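Long-range contact in phospho-furanose lactonase (Mycoplasma synoviae, PDB 3OVG), which hydrolyses phosphorylated furanose lactones such as D-xylono-1,4-lactone 5-phosphate, using two zinc ions per subunit: residues E18-T23 and G63-T68. Numbering follows the deposited sequence.
Sequences EKLGIT and GSTIVT
Thr65 and Thr23 are paired on neighbouring parallel strands, with matching first torsions: in each, OG1 stands anti to the carbonyl carbon and CG2 anti to the backbone N (chi1 -59° and -54°). Because the parallel register puts both on the same face, the matching torsions set methyl beside methyl, the CG2 atoms 3.8 Å apart, and OG1 of Thr23 rests 3.5 Å from CB of Thr65. Each hydroxyl turns to a carbonyl in the loop that leads into strand 22-25. Thr65 OG1 donates to Leu20 O at 2.7 Å, in the carbonyl plane and on a lone pair, while Thr23 OG1 reaches back along its own chain to Gly21 O, approaching from above that carbonyl plane. Leu20 CD2 touches Thr65 at both OG1 and CG2, its side chain slanting across, and Val67 CG2 continues the apolar surface beyond Thr23 CG2. Ile22 O accepts from two successive amides, Ser64 N at 2.9 Å and Thr65 N at 3.0 Å, the latter nearly straight at 175°. Beside them a water bridges Ile22 N and Ser64 OG. Strand 63-68 runs between 22-25 and 94-97 in the barrel of this phosphotriesterase-family enzyme, and helix 313-327 packs against Ile22 and Thr23. The pairing illustrates how threonine can serve a barrel interior twice over: its methyl joins the apolar packing while its hydroxyl takes up a loop carbonyl. The Thr65 hydroxyl ties that of Leu20, ahead of the strand that leads to the zinc ligand His26, to the neighbouring strand, whereas that of Thr23 braces its own chain at Gly21.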
loop_
_atom_site.group_PDB
_atom_site.type_symbol
_atom_site.label_atom_id
_atom_site.label_comp_id
_atom_site.label_asym_id
_atom_site.label_seq_id
_atom_site.Cartn_x
_atom_site.Cartn_y
_atom_site.Cartn_z
ATOM N N GLU A 18 -33.148 -3.457 -38.212
ATOM C CA GLU A 18 -33.788 -2.143 -38.323
ATOM C C GLU A 18 -34.401 -1.767 -36.997
ATOM O O GLU A 18 -34.764 -0.632 -36.800
ATOM C CB GLU A 18 -34.868 -2.158 -39.408
ATOM C CG GLU A 18 -34.319 -2.462 -40.824
ATOM C CD GLU A 18 -33.987 -3.955 -41.088
ATOM O OE1 GLU A 18 -34.358 -4.870 -40.297
ATOM O OE2 GLU A 18 -33.332 -4.203 -42.121
ATOM N N LYS A 19 -34.479 -2.726 -36.072
ATOM C CA LYS A 19 -35.129 -2.505 -34.784
ATOM C C LYS A 19 -34.088 -2.134 -33.697
ATOM O O LYS A 19 -34.441 -1.804 -32.573
ATOM C CB LYS A 19 -35.880 -3.773 -34.384
ATOM C CG LYS A 19 -37.235 -3.559 -33.778
ATOM C CD LYS A 19 -38.374 -3.796 -34.779
ATOM C CE LYS A 19 -38.771 -5.285 -34.790
ATOM N NZ LYS A 19 -40.224 -5.546 -35.105
ATOM N N LEU A 20 -32.812 -2.208 -34.044
ATOM C CA LEU A 20 -31.743 -1.791 -33.135
ATOM C C LEU A 20 -31.855 -0.308 -32.759
ATOM O O LEU A 20 -31.640 0.036 -31.605
ATOM C CB LEU A 20 -30.350 -2.103 -33.727
ATOM C CG LEU A 20 -29.855 -3.571 -33.675
ATOM C CD1 LEU A 20 -28.666 -3.892 -34.609
ATOM C CD2 LEU A 20 -29.501 -4.006 -32.249
ATOM N N GLY A 21 -32.178 0.557 -33.732
ATOM C CA GLY A 21 -32.256 1.994 -33.500
ATOM C C GLY A 21 -30.933 2.568 -33.008
ATOM O O GLY A 21 -29.856 2.030 -33.327
ATOM N N ILE A 22 -31.009 3.648 -32.227
ATOM C CA ILE A 22 -29.818 4.230 -31.641
ATOM C C ILE A 22 -29.222 3.257 -30.603
ATOM O O ILE A 22 -29.904 2.793 -29.678
ATOM C CB ILE A 22 -30.100 5.585 -31.005
ATOM C CG1 ILE A 22 -30.547 6.591 -32.095
ATOM C CG2 ILE A 22 -28.878 6.041 -30.237
ATOM C CD1 ILE A 22 -30.717 8.070 -31.599
ATOM N N THR A 23 -27.947 2.930 -30.793
ATOM C CA THR A 23 -27.301 1.891 -30.010
ATOM C C THR A 23 -26.034 2.380 -29.328
ATOM O O THR A 23 -25.124 2.934 -29.952
ATOM C CB THR A 23 -26.931 0.653 -30.885
ATOM O OG1 THR A 23 -28.097 0.190 -31.581
ATOM C CG2 THR A 23 -26.344 -0.479 -30.024
ATOM N N GLY A 63 -32.678 6.637 -27.341
ATOM C CA GLY A 63 -31.900 5.432 -27.507
ATOM C C GLY A 63 -32.836 4.239 -27.542
ATOM O O GLY A 63 -33.961 4.331 -27.045
ATOM N N SER A 64 -32.367 3.133 -28.116
ATOM C CA SER A 64 -33.088 1.852 -28.068
ATOM C C SER A 64 -32.227 0.716 -27.531
ATOM O O SER A 64 -32.653 -0.061 -26.679
ATOM C CB SER A 64 -33.563 1.431 -29.477
ATOM O OG SER A 64 -34.633 2.231 -29.952
ATOM N N THR A 65 -31.011 0.579 -28.056
ATOM C CA THR A 65 -30.262 -0.627 -27.748
ATOM C C THR A 65 -29.004 -0.402 -26.906
ATOM O O THR A 65 -28.225 0.499 -27.171
ATOM C CB THR A 65 -29.919 -1.412 -29.038
ATOM O OG1 THR A 65 -31.136 -1.765 -29.717
ATOM C CG2 THR A 65 -29.148 -2.663 -28.687
ATOM N N ILE A 66 -28.804 -1.238 -25.897
ATOM C CA ILE A 66 -27.552 -1.195 -25.158
ATOM C C ILE A 66 -26.854 -2.543 -25.185
ATOM O O ILE A 66 -27.440 -3.557 -24.830
ATOM C CB ILE A 66 -27.759 -0.678 -23.698
ATOM C CG1 ILE A 66 -28.170 0.784 -23.734
ATOM C CG2 ILE A 66 -26.487 -0.837 -22.873
ATOM C CD1 ILE A 66 -28.776 1.299 -22.460
ATOM N N VAL A 67 -25.607 -2.561 -25.656
ATOM C CA VAL A 67 -24.793 -3.774 -25.614
ATOM C C VAL A 67 -23.964 -3.816 -24.306
ATOM O O VAL A 67 -23.013 -3.058 -24.123
ATOM C CB VAL A 67 -23.844 -3.845 -26.828
ATOM C CG1 VAL A 67 -23.123 -5.199 -26.908
ATOM C CG2 VAL A 67 -24.622 -3.551 -28.138
ATOM N N THR A 68 -24.300 -4.732 -23.414
ATOM C CA THR A 68 -23.579 -4.830 -22.163
ATOM C C THR A 68 -22.361 -5.753 -22.316
ATOM O O THR A 68 -22.498 -6.959 -22.510
ATOM C CB THR A 68 -24.512 -5.283 -21.011
ATOM O OG1 THR A 68 -25.096 -6.543 -21.339
ATOM C CG2 THR A 68 -25.650 -4.261 -20.825
HETATM O O HOH W 1 -33.613 4.519 -31.127
#